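Local coordinates for protein rhamnogalacturonan endolyase YesW (Bacillus subtilis, PDB 2ZUX) that cleaves the rhamnosyl-galacturonate bonds of plant cell-wall rhamnogalacturonan by endo-type elimination, as a calcium-binding beta-propeller lyase of polysaccharide lyase family 11, at residues Asn115-Val119 against Glu129-Lys133; Gly120-Gly124 against Asp189-Glu193; Lys162-Ile166 against Phe234-Gly239; Thr502-Asp506 against Ile551-Asn555. One frame throughout, in Å; residues are numbered along the deposited sequence.

Contact 1: residues Asn115-Val119 against Glu129-Lys133; sequences NDASV and ELILK. With CA (calcium ion), chain D; CA (calcium ion), chain H.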
loop_
_atom_site.group_PDB
_atom_site.type_symbol
_atom_site.label_atom_id
_atom_site.label_comp_id
_atom_site.label_asym_id
_atom_site.label_seq_id
_atom_site.Cartn_x
_atom_site.Cartn_y
_atom_site.Cartn_z
ATOM N N ASN A 115 10.222 8.545 4.450
ATOM C CA ASN A 115 9.672 8.323 3.118
ATOM C C ASN A 115 8.549 7.276 3.210
ATOM O O ASN A 115 7.738 7.339 4.142
ATOM C CB ASN A 115 10.820 7.966 2.159
ATOM C CG ASN A 115 10.462 8.157 0.693
ATOM O OD1 ASN A 115 10.544 9.274 0.134
ATOM N ND2 ASN A 115 10.132 7.068 0.042
ATOM N N ASP A 116 8.493 6.319 2.281
ATOM C CA ASP A 116 7.410 5.335 2.226
ATOM C C ASP A 116 7.398 4.455 3.458
ATOM O O ASP A 116 8.453 4.057 3.958
ATOM C CB ASP A 116 7.592 4.418 1.017
ATOM C CG ASP A 116 7.583 5.150 -0.306
ATOM O OD1 ASP A 116 6.915 6.194 -0.439
ATOM O OD2 ASP A 116 8.225 4.610 -1.238
ATOM N N ALA A 117 6.198 4.091 3.894
ATOM C CA ALA A 117 6.042 3.123 4.969
ATOM C C ALA A 117 5.154 1.953 4.568
ATOM O O ALA A 117 4.459 1.981 3.544
ATOM C CB ALA A 117 5.510 3.788 6.253
ATOM N N SER A 118 5.196 0.925 5.407
ATOM C CA SER A 118 4.227 -0.152 5.378
ATOM C C SER A 118 3.839 -0.455 6.817
ATOM O O SER A 118 4.345 0.191 7.748
ATOM C CB SER A 118 4.818 -1.385 4.702
ATOM O OG SER A 118 3.835 -2.385 4.537
ATOM N N VAL A 119 2.920 -1.399 6.998
ATOM C CA VAL A 119 2.554 -1.857 8.340
ATOM C C VAL A 119 2.572 -3.370 8.444
ATOM O O VAL A 119 2.330 -4.090 7.469
ATOM C CB VAL A 119 1.164 -1.354 8.794
ATOM C CG1 VAL A 119 1.211 0.120 9.183
ATOM C CG2 VAL A 119 0.115 -1.636 7.735
ATOM N N GLU A 129 2.572 -2.130 13.763
ATOM C CA GLU A 129 3.802 -1.360 13.795
ATOM C C GLU A 129 3.986 -0.698 12.429
ATOM O O GLU A 129 3.470 -1.183 11.415
ATOM C CB GLU A 129 5.002 -2.269 14.073
ATOM C CG GLU A 129 5.215 -2.656 15.533
ATOM C CD GLU A 129 4.081 -3.477 16.117
ATOM O OE1 GLU A 129 3.801 -4.593 15.618
ATOM O OE2 GLU A 129 3.474 -3.014 17.108
ATOM N N LEU A 130 4.723 0.406 12.412
ATOM C CA LEU A 130 5.098 1.084 11.178
ATOM C C LEU A 130 6.506 0.683 10.765
ATOM O O LEU A 130 7.434 0.744 11.574
ATOM C CB LEU A 130 5.025 2.595 11.378
ATOM C CG LEU A 130 3.609 3.164 11.329
ATOM C CD1 LEU A 130 3.523 4.495 12.070
ATOM C CD2 LEU A 130 3.117 3.287 9.882
ATOM N N ILE A 131 6.648 0.266 9.508
ATOM C CA ILE A 131 7.950 -0.039 8.925
ATOM C C ILE A 131 8.250 1.105 7.960
ATOM O O ILE A 131 7.535 1.279 6.962
ATOM C CB ILE A 131 7.949 -1.412 8.194
ATOM C CG1 ILE A 131 7.435 -2.542 9.107
ATOM C CG2 ILE A 131 9.337 -1.739 7.625
ATOM C CD1 ILE A 131 8.215 -2.749 10.400
ATOM N N LEU A 132 9.282 1.888 8.268
ATOM C CA LEU A 132 9.568 3.126 7.562
ATOM C C LEU A 132 10.862 3.092 6.776
ATOM O O LEU A 132 11.906 2.692 7.301
ATOM C CB LEU A 132 9.647 4.270 8.573
ATOM C CG LEU A 132 10.002 5.664 8.041
ATOM C CD1 LEU A 132 8.862 6.209 7.196
ATOM C CD2 LEU A 132 10.321 6.600 9.194
ATOM N N LYS A 133 10.787 3.532 5.521
ATOM C CA LYS A 133 11.976 3.701 4.695
ATOM C C LYS A 133 12.434 5.148 4.787
ATOM O O LYS A 133 11.636 6.071 4.604
ATOM C CB LYS A 133 11.677 3.316 3.241
ATOM C CG LYS A 133 12.878 3.427 2.287
ATOM C CD LYS A 133 12.501 3.061 0.844
ATOM C CE LYS A 133 11.685 4.168 0.201
ATOM N NZ LYS A 133 11.176 3.798 -1.162
HETATM CA CA CA D . 7.601 4.322 -3.498
HETATM CA CA CA H . 1.978 -4.958 17.363
HETATM O O HOH W 1 11.010 6.264 -2.403
HETATM O O HOH W 2 8.860 6.170 -4.076
HETATM O O HOH W 3 9.623 3.067 -3.670
HETATM O O HOH W 4 1.701 -3.428 19.171
#
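Asn115-Val119 and Glu129-Lys133 run antiparallel as the two arms of a beta hairpin. Backbone bonds tie them: Ser118 and Ile131 form a hydrogen-bonded pair, Ser118 N reaching Ile131 O at 2.8 Å, while Lys133 N bonds to Asp116 O at 2.9 Å. Asn115 N closes the end on Lys133 O.

The charged contact lies at the same end. Lys133 leaves its backbone with CG anti to N and bends only at chi3 (74°), which lays its chain alongside Asn115 and Asp116. NZ then meets Asp116 OD2 at 3.1 Å as a salt bridge, from above the carboxylate plane. That oxygen also binds a calcium ion at 2.4 Å, with Asn555, Ala557 and Asn559 completing the protein ligands. Water 1 accepts from Lys133 NZ at 2.8 Å, and Asn115 OD1 bonds to bound rhamnose.

Apolar packing is lighter: Val119 CG1 lies beside Leu130 CD2 at 3.8 Å. At the turn end, Glu129 grips a second calcium with both carboxylate oxygens and accepts from Val122 N.

One carboxylate oxygen shared by calcium and the ammonium group holds Asp116 in place next to the sugar-binding Asn115.

Contact 2: residues Gly120-Gly124 against Asp189-Glu193; sequences GDVDG and DGKAE. With CA (calcium ion), chain G; CA (calcium ion), chain H.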
loop_
_atom_site.group_PDB
_atom_site.type_symbol
_atom_site.label_atom_id
_atom_site.label_comp_id
_atom_site.label_asym_id
_atom_site.label_seq_id
_atom_site.Cartn_x
_atom_site.Cartn_y
_atom_site.Cartn_z
ATOM N N GLY A 120 2.857 -3.840 9.651
ATOM C CA GLY A 120 2.716 -5.244 10.008
ATOM C C GLY A 120 2.669 -5.303 11.513
ATOM O O GLY A 120 3.145 -4.385 12.184
ATOM N N ASP A 121 2.049 -6.350 12.035
ATOM C CA ASP A 121 2.015 -6.584 13.465
ATOM C C ASP A 121 3.166 -7.533 13.772
ATOM O O ASP A 121 3.052 -8.739 13.559
ATOM C CB ASP A 121 0.671 -7.182 13.866
ATOM C CG ASP A 121 0.566 -7.455 15.346
ATOM O OD1 ASP A 121 1.374 -6.916 16.129
ATOM O OD2 ASP A 121 -0.356 -8.208 15.720
ATOM N N VAL A 122 4.286 -6.972 14.217
ATOM C CA VAL A 122 5.507 -7.762 14.370
ATOM C C VAL A 122 5.549 -8.593 15.652
ATOM O O VAL A 122 6.340 -9.539 15.749
ATOM C CB VAL A 122 6.786 -6.912 14.249
ATOM C CG1 VAL A 122 6.777 -6.121 12.934
ATOM C CG2 VAL A 122 6.959 -5.992 15.458
ATOM N N ASP A 123 4.712 -8.244 16.624
ATOM C CA ASP A 123 4.713 -8.940 17.915
ATOM C C ASP A 123 3.407 -9.674 18.213
ATOM O O ASP A 123 3.296 -10.361 19.232
ATOM C CB ASP A 123 5.131 -8.013 19.073
ATOM C CG ASP A 123 4.290 -6.752 19.178
ATOM O OD1 ASP A 123 3.432 -6.482 18.310
ATOM O OD2 ASP A 123 4.507 -5.993 20.145
ATOM N N GLY A 124 2.427 -9.543 17.323
ATOM C CA GLY A 124 1.219 -10.366 17.377
ATOM C C GLY A 124 0.147 -9.942 18.367
ATOM O O GLY A 124 -0.694 -10.761 18.750
ATOM N N ASP A 189 2.473 -17.495 11.592
ATOM C CA ASP A 189 2.594 -17.671 13.042
ATOM C C ASP A 189 1.968 -16.520 13.835
ATOM O O ASP A 189 1.986 -16.532 15.070
ATOM C CB ASP A 189 4.059 -17.863 13.448
ATOM C CG ASP A 189 4.860 -16.578 13.384
ATOM O OD1 ASP A 189 4.513 -15.674 12.575
ATOM O OD2 ASP A 189 5.854 -16.474 14.132
ATOM N N GLY A 190 1.418 -15.529 13.128
ATOM C CA GLY A 190 0.770 -14.373 13.754
ATOM C C GLY A 190 1.626 -13.123 13.856
ATOM O O GLY A 190 1.160 -12.086 14.336
ATOM N N LYS A 191 2.879 -13.217 13.406
ATOM C CA LYS A 191 3.812 -12.094 13.465
ATOM C C LYS A 191 4.366 -11.776 12.082
ATOM O O LYS A 191 4.768 -12.674 11.354
ATOM C CB LYS A 191 4.964 -12.401 14.423
ATOM C CG LYS A 191 4.523 -12.557 15.880
ATOM C CD LYS A 191 5.661 -12.997 16.773
ATOM C CE LYS A 191 5.172 -13.258 18.188
ATOM N NZ LYS A 191 6.262 -13.814 19.039
ATOM N N ALA A 192 4.394 -10.495 11.736
ATOM C CA ALA A 192 4.916 -10.057 10.442
ATOM C C ALA A 192 6.426 -10.174 10.354
ATOM O O ALA A 192 7.143 -9.968 11.343
ATOM C CB ALA A 192 4.505 -8.631 10.169
ATOM N N GLU A 193 6.894 -10.534 9.162
ATOM C CA GLU A 193 8.301 -10.374 8.818
ATOM C C GLU A 193 8.451 -9.329 7.715
ATOM O O GLU A 193 7.456 -8.802 7.192
ATOM C CB GLU A 193 8.979 -11.702 8.446
ATOM C CG GLU A 193 8.093 -12.773 7.849
ATOM C CD GLU A 193 7.240 -13.526 8.871
ATOM O OE1 GLU A 193 6.269 -14.157 8.424
ATOM O OE2 GLU A 193 7.506 -13.488 10.104
HETATM CA CA CA G . 5.504 -14.753 10.740
HETATM CA CA CA H . 1.978 -4.958 17.363
HETATM O O HOH W 5 8.350 -10.798 14.387
HETATM O O HOH W 6 7.244 -15.050 12.438
HETATM O O HOH W 4 1.701 -3.428 19.171
#
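Ala192 sits over Gly120 and Asp121, while the torsions of the aspartates turn their carboxylates to metal. Asp121 has CG anti to its backbone N (chi1 180°), and Asp123 places CG between N and the carbonyl carbon (chi1 55°); their OD1 atoms thereby converge on one calcium, Asp123 OD1 at 2.3 Å. Asp121 is also held by Gly126, and Asp123 by Lys157. Across the contact, Lys191 runs extended beyond CG, its methylenes lying along the peptides of Val122 and Asp123, with CB 3.4 Å from Val122 O.

The one direct hydrogen bond between the segments goes from Ala192 N to Asp121 O at 2.9 Å. Both segments belong to acidic DxDxDG calcium-binding loops, each leading into a strand: Asp121, Asp123, Asp125, Gln127 and Glu129 hold one ion, and Asp185, Asp187, Asp189, Lys191 and Glu193 the other. In the second loop Asp189 OD1 accepts from Lys191 N in an Asx turn and binds its calcium at 2.3 Å, Lys191 lends its carbonyl O, and Glu193 chelates with both oxygens.

Ala192 CB rests 3.8 Å from Gly120 CA; a CB on Gly120 would come too close to it. Water 5 lies 2.7 Å from Val122 O.

Contact 3: residues Lys162-Ile166 against Phe234-Gly239; sequences KLWRI and FQGSTG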
loop_
_atom_site.group_PDB
_atom_site.type_symbol
_atom_site.label_atom_id
_atom_site.label_comp_id
_atom_site.label_asym_id
_atom_site.label_seq_id
_atom_site.Cartn_x
_atom_site.Cartn_y
_atom_site.Cartn_z
ATOM N N LYS A 162 11.428 2.589 18.981
ATOM C CA LYS A 162 12.160 2.134 17.804
ATOM C C LYS A 162 12.653 0.710 18.042
ATOM O O LYS A 162 13.488 0.463 18.919
ATOM C CB LYS A 162 13.324 3.075 17.496
ATOM C CG LYS A 162 14.127 2.685 16.267
ATOM C CD LYS A 162 15.360 3.556 16.161
ATOM C CE LYS A 162 16.436 2.879 15.344
ATOM N NZ LYS A 162 17.729 3.592 15.507
ATOM N N LEU A 163 12.129 -0.233 17.268
ATOM C CA LEU A 163 12.479 -1.637 17.459
ATOM C C LEU A 163 13.818 -2.008 16.853
ATOM O O LEU A 163 14.554 -2.809 17.430
ATOM C CB LEU A 163 11.377 -2.553 16.928
ATOM C CG LEU A 163 10.001 -2.350 17.568
ATOM C CD1 LEU A 163 8.996 -3.287 16.941
ATOM C CD2 LEU A 163 10.047 -2.554 19.087
ATOM N N TRP A 164 14.121 -1.434 15.688
ATOM C CA TRP A 164 15.358 -1.715 14.974
ATOM C C TRP A 164 15.533 -0.825 13.766
ATOM O O TRP A 164 14.593 -0.149 13.333
ATOM C CB TRP A 164 15.414 -3.180 14.521
ATOM C CG TRP A 164 14.175 -3.715 13.845
ATOM C CD1 TRP A 164 13.197 -4.470 14.423
ATOM C CD2 TRP A 164 13.798 -3.569 12.466
ATOM N NE1 TRP A 164 12.237 -4.805 13.501
ATOM C CE2 TRP A 164 12.583 -4.271 12.288
ATOM C CE3 TRP A 164 14.365 -2.914 11.363
ATOM C CZ2 TRP A 164 11.918 -4.326 11.057
ATOM C CZ3 TRP A 164 13.699 -2.966 10.136
ATOM C CH2 TRP A 164 12.493 -3.678 9.998
ATOM N N ARG A 165 16.756 -0.848 13.248
ATOM C CA ARG A 165 17.111 -0.256 11.968
ATOM C C ARG A 165 17.920 -1.263 11.170
ATOM O O ARG A 165 18.871 -1.862 11.691
ATOM C CB ARG A 165 17.938 1.023 12.162
ATOM C CG ARG A 165 18.599 1.571 10.878
ATOM C CD ARG A 165 19.112 2.993 11.060
ATOM N NE ARG A 165 18.005 3.860 11.453
ATOM C CZ ARG A 165 18.122 5.026 12.081
ATOM N NH1 ARG A 165 19.320 5.530 12.379
ATOM N NH2 ARG A 165 17.028 5.701 12.400
ATOM N N ILE A 166 17.534 -1.437 9.909
ATOM C CA ILE A 166 18.316 -2.180 8.927
ATOM C C ILE A 166 18.975 -1.161 8.008
ATOM O O ILE A 166 18.318 -0.228 7.537
ATOM C CB ILE A 166 17.410 -3.130 8.101
ATOM C CG1 ILE A 166 16.887 -4.259 8.988
ATOM C CG2 ILE A 166 18.139 -3.686 6.852
ATOM C CD1 ILE A 166 15.833 -5.123 8.329
ATOM N N PHE A 234 13.615 -10.881 7.041
ATOM C CA PHE A 234 14.034 -10.414 8.356
ATOM C C PHE A 234 12.901 -10.617 9.353
ATOM O O PHE A 234 11.723 -10.426 9.025
ATOM C CB PHE A 234 14.357 -8.915 8.330
ATOM C CG PHE A 234 15.513 -8.523 7.436
ATOM C CD1 PHE A 234 16.819 -8.534 7.918
ATOM C CD2 PHE A 234 15.284 -8.086 6.135
ATOM C CE1 PHE A 234 17.883 -8.133 7.115
ATOM C CE2 PHE A 234 16.340 -7.690 5.324
ATOM C CZ PHE A 234 17.644 -7.712 5.811
ATOM N N GLN A 235 13.260 -10.961 10.586
ATOM C CA GLN A 235 12.301 -11.086 11.672
ATOM C C GLN A 235 11.691 -9.718 11.964
ATOM O O GLN A 235 12.412 -8.736 12.116
ATOM C CB GLN A 235 13.009 -11.640 12.912
ATOM C CG GLN A 235 12.084 -11.944 14.075
ATOM C CD GLN A 235 12.799 -12.656 15.202
ATOM O OE1 GLN A 235 13.892 -12.263 15.609
ATOM N NE2 GLN A 235 12.186 -13.715 15.707
ATOM N N GLY A 236 10.364 -9.650 12.024
ATOM C CA GLY A 236 9.691 -8.369 12.199
ATOM C C GLY A 236 9.980 -7.658 13.506
ATOM O O GLY A 236 10.046 -6.434 13.546
ATOM N N SER A 237 10.130 -8.426 14.586
ATOM C CA SER A 237 10.283 -7.840 15.919
ATOM C C SER A 237 11.682 -7.288 16.187
ATOM O O SER A 237 11.838 -6.392 17.008
ATOM C CB SER A 237 9.924 -8.869 16.986
ATOM O OG SER A 237 10.775 -9.990 16.883
ATOM N N THR A 238 12.683 -7.821 15.488
ATOM C CA THR A 238 14.095 -7.558 15.790
ATOM C C THR A 238 14.900 -7.068 14.592
ATOM O O THR A 238 15.999 -6.537 14.762
ATOM C CB THR A 238 14.798 -8.833 16.228
ATOM O OG1 THR A 238 14.680 -9.794 15.171
ATOM C CG2 THR A 238 14.213 -9.379 17.543
ATOM N N GLY A 239 14.390 -7.291 13.379
ATOM C CA GLY A 239 15.142 -6.958 12.173
ATOM C C GLY A 239 16.274 -7.939 11.914
ATOM O O GLY A 239 17.135 -7.683 11.077
HETATM O O HOH W 7 13.547 -5.022 18.758
#
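Leu163 opens the contact, its CB 3.9 Å from Ser237 O, and water 7 donates to both Leu163 O and Ser237 O. Its side chain also packs on Glu129 and Val122.

Trp164 follows and has the largest share of the contact. A chi1 of 47° sets CG between the backbone N and carbonyl carbon, swinging the indole against the Gln235-Gly239 turn. NE1 donates to Gly236 O at 2.7 Å in a nearly straight bond; the acceptor lies in the ring plane, whereas the donor stands above the carbonyl plane. Gly239 CA covers one face of the five-membered ring, 3.6 Å from its centroid in a CH-pi contact. A leucine in place of Trp164 lacks the indole N-H and would probably leave Gly236 O without this donor and open a gap against Gly239.

Ile166 comes last, directing CD1 over the centre of the Phe234 ring, 3.5 Å from the centroid and only 12° off its normal.

The contact joins edge strand 162-167 of one propeller sheet to the 230-235/241-246 turn of the next. One directed N-H bond fixes the indole's rotation, while aliphatic-on-aromatic packing seals the neighbouring blades together.

Contact 4: residues Thr502-Asp506 against Ile551-Asn555; sequences TLQAD and IAWQN. With CA (calcium ion), chain E; CA (calcium ion), chain D.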
loop_
_atom_site.group_PDB
_atom_site.type_symbol
_atom_site.label_atom_id
_atom_site.label_comp_id
_atom_site.label_asym_id
_atom_site.label_seq_id
_atom_site.Cartn_x
_atom_site.Cartn_y
_atom_site.Cartn_z
ATOM N N THR A 502 3.334 9.183 3.620
ATOM C CA THR A 502 4.122 8.058 4.097
ATOM C C THR A 502 3.290 6.769 4.055
ATOM O O THR A 502 3.799 5.730 3.635
ATOM C CB THR A 502 4.760 8.382 5.475
ATOM O OG1 THR A 502 5.952 9.146 5.242
ATOM C CG2 THR A 502 5.146 7.146 6.251
ATOM N N LEU A 503 2.011 6.844 4.422
ATOM C CA LEU A 503 1.113 5.700 4.267
ATOM C C LEU A 503 -0.320 6.161 4.370
ATOM O O LEU A 503 -0.621 7.052 5.164
ATOM C CB LEU A 503 1.379 4.626 5.334
ATOM C CG LEU A 503 0.610 3.300 5.212
ATOM C CD1 LEU A 503 0.950 2.552 3.926
ATOM C CD2 LEU A 503 0.848 2.434 6.438
ATOM N N GLN A 504 -1.193 5.575 3.556
ATOM C CA GLN A 504 -2.638 5.696 3.747
ATOM C C GLN A 504 -3.192 4.296 3.964
ATOM O O GLN A 504 -2.970 3.411 3.138
ATOM C CB GLN A 504 -3.304 6.324 2.531
ATOM C CG GLN A 504 -4.822 6.397 2.625
ATOM C CD GLN A 504 -5.431 6.870 1.325
ATOM O OE1 GLN A 504 -5.168 7.997 0.876
ATOM N NE2 GLN A 504 -6.221 6.002 0.691
ATOM N N ALA A 505 -3.895 4.075 5.076
ATOM C CA ALA A 505 -4.443 2.752 5.380
ATOM C C ALA A 505 -5.436 2.867 6.510
ATOM O O ALA A 505 -5.260 3.688 7.420
ATOM C CB ALA A 505 -3.334 1.789 5.790
ATOM N N ASP A 506 -6.458 2.018 6.482
ATOM C CA ASP A 506 -7.308 1.849 7.667
ATOM C C ASP A 506 -6.541 1.049 8.713
ATOM O O ASP A 506 -6.610 -0.186 8.743
ATOM C CB ASP A 506 -8.614 1.142 7.320
ATOM C CG ASP A 506 -9.453 0.846 8.545
ATOM O OD1 ASP A 506 -9.264 1.519 9.588
ATOM O OD2 ASP A 506 -10.298 -0.056 8.460
ATOM N N ILE A 551 -2.180 -2.421 0.721
ATOM C CA ILE A 551 -1.359 -1.761 1.735
ATOM C C ILE A 551 0.060 -2.331 1.680
ATOM O O ILE A 551 1.034 -1.580 1.761
ATOM C CB ILE A 551 -1.979 -1.867 3.143
ATOM C CG1 ILE A 551 -3.373 -1.220 3.159
ATOM C CG2 ILE A 551 -1.052 -1.233 4.179
ATOM C CD1 ILE A 551 -3.457 0.179 2.544
ATOM N N ALA A 552 0.185 -3.641 1.479
ATOM C CA ALA A 552 1.514 -4.232 1.363
ATOM C C ALA A 552 2.311 -3.676 0.180
ATOM O O ALA A 552 3.511 -3.468 0.315
ATOM C CB ALA A 552 1.436 -5.758 1.303
ATOM N N TRP A 553 1.662 -3.430 -0.966
ATOM C CA TRP A 553 2.400 -2.878 -2.107
ATOM C C TRP A 553 2.351 -1.357 -2.228
ATOM O O TRP A 553 2.919 -0.807 -3.172
ATOM C CB TRP A 553 2.074 -3.558 -3.461
ATOM C CG TRP A 553 0.629 -3.619 -3.906
ATOM C CD1 TRP A 553 -0.083 -4.766 -4.118
ATOM C CD2 TRP A 553 -0.253 -2.530 -4.275
ATOM N NE1 TRP A 553 -1.338 -4.469 -4.566
ATOM C CE2 TRP A 553 -1.483 -3.109 -4.651
ATOM C CE3 TRP A 553 -0.137 -1.125 -4.282
ATOM C CZ2 TRP A 553 -2.584 -2.347 -5.055
ATOM C CZ3 TRP A 553 -1.244 -0.366 -4.670
ATOM C CH2 TRP A 553 -2.450 -0.988 -5.045
ATOM N N GLN A 554 1.720 -0.667 -1.276
ATOM C CA GLN A 554 1.596 0.786 -1.418
ATOM C C GLN A 554 2.947 1.475 -1.621
ATOM O O GLN A 554 3.068 2.394 -2.442
ATOM C CB GLN A 554 0.852 1.427 -0.248
ATOM C CG GLN A 554 0.490 2.881 -0.539
ATOM C CD GLN A 554 -0.411 3.464 0.522
ATOM O OE1 GLN A 554 -0.062 4.446 1.185
ATOM N NE2 GLN A 554 -1.577 2.851 0.708
ATOM N N ASN A 555 3.969 1.024 -0.906
ATOM C CA ASN A 555 5.280 1.665 -1.013
ATOM C C ASN A 555 5.929 1.516 -2.372
ATOM O O ASN A 555 6.778 2.318 -2.730
ATOM C CB ASN A 555 6.248 1.167 0.080
ATOM C CG ASN A 555 6.690 -0.279 -0.122
ATOM O OD1 ASN A 555 6.071 -1.217 0.413
ATOM N ND2 ASN A 555 7.781 -0.469 -0.821
HETATM CA CA CA E . -9.800 3.728 10.361
HETATM CA CA CA D . 7.601 4.322 -3.498
HETATM O O HOH W 2 8.860 6.170 -4.076
HETATM O O HOH W 3 9.623 3.067 -3.670
HETATM O O HOH W 8 -11.442 5.335 11.188
#
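Gln554 aims its amide straight at the backbone of Gln504 and pairs with both polar atoms of that residue's main chain. Its CG stands anti to the backbone N (chi1 -169°) and the chain stays extended, which carries the amide across to strand 503-505. OE1 accepts from Gln504 N at 2.9 Å, with the donor in the carbonyl plane on a lone pair, and NE2 gives to Gln504 O at 2.9 Å, again on a lone pair and close to the amide plane of Gln554. The two bonds, at 165° and 158°, fix the amide's rotation, with its plane directed at the strand backbone, and settle which end is oxygen. An alanine in place of Gln554 would remove both bonds and is likely to leave the N-H and C=O of Gln504 without these mates in a buried setting.

Leu503 crosses the glutamine obliquely, its CD1 3.5 Å from Gln554 OE1. Ile551, three residues earlier, points its CD1 at Ala505 CB, 3.6 Å away, and brings the same methyl to 3.3 Å from Gln504 O. The side chain of Gln504 leads away, its NE2 bonding to Gly455 O and Glu513.

Calcium flanks the contact at both ends: Asp506 OD1 binds one ion at 2.4 Å, with Leu508, Asp510, Arg512 and Glu514, and Asn555 O binds another at 2.3 Å, shared with Asp116. The arrangement joins short helix 547-553 to strand 503-505 of a beta-propeller sheet, close to the centre of the chain.

In the fold
All four contacts belong to the beta-propeller. Contact 1 is the hairpin of strands 109-120 and 129-136; contact 2 takes the loop between those strands, and their centres lie 14 Å apart. Their segments alternate along the chain, as do those of contacts 2 and 3. Contacts 2 and 3, centres 11 Å apart, both join the sheet of contact 1 to the next sheet, 182-246, with Glu193 packing against Phe234. Contact 4 comes much later in sequence, yet its centre lies only 8 Å from that of contact 1: Thr502 bonds to Asn115 and Ala117, and one calcium ion unites Asp116 with Asn555. Late segments thus meet early ones beside the rhamnose-binding Asn115, consistent with calcium's possible structural role.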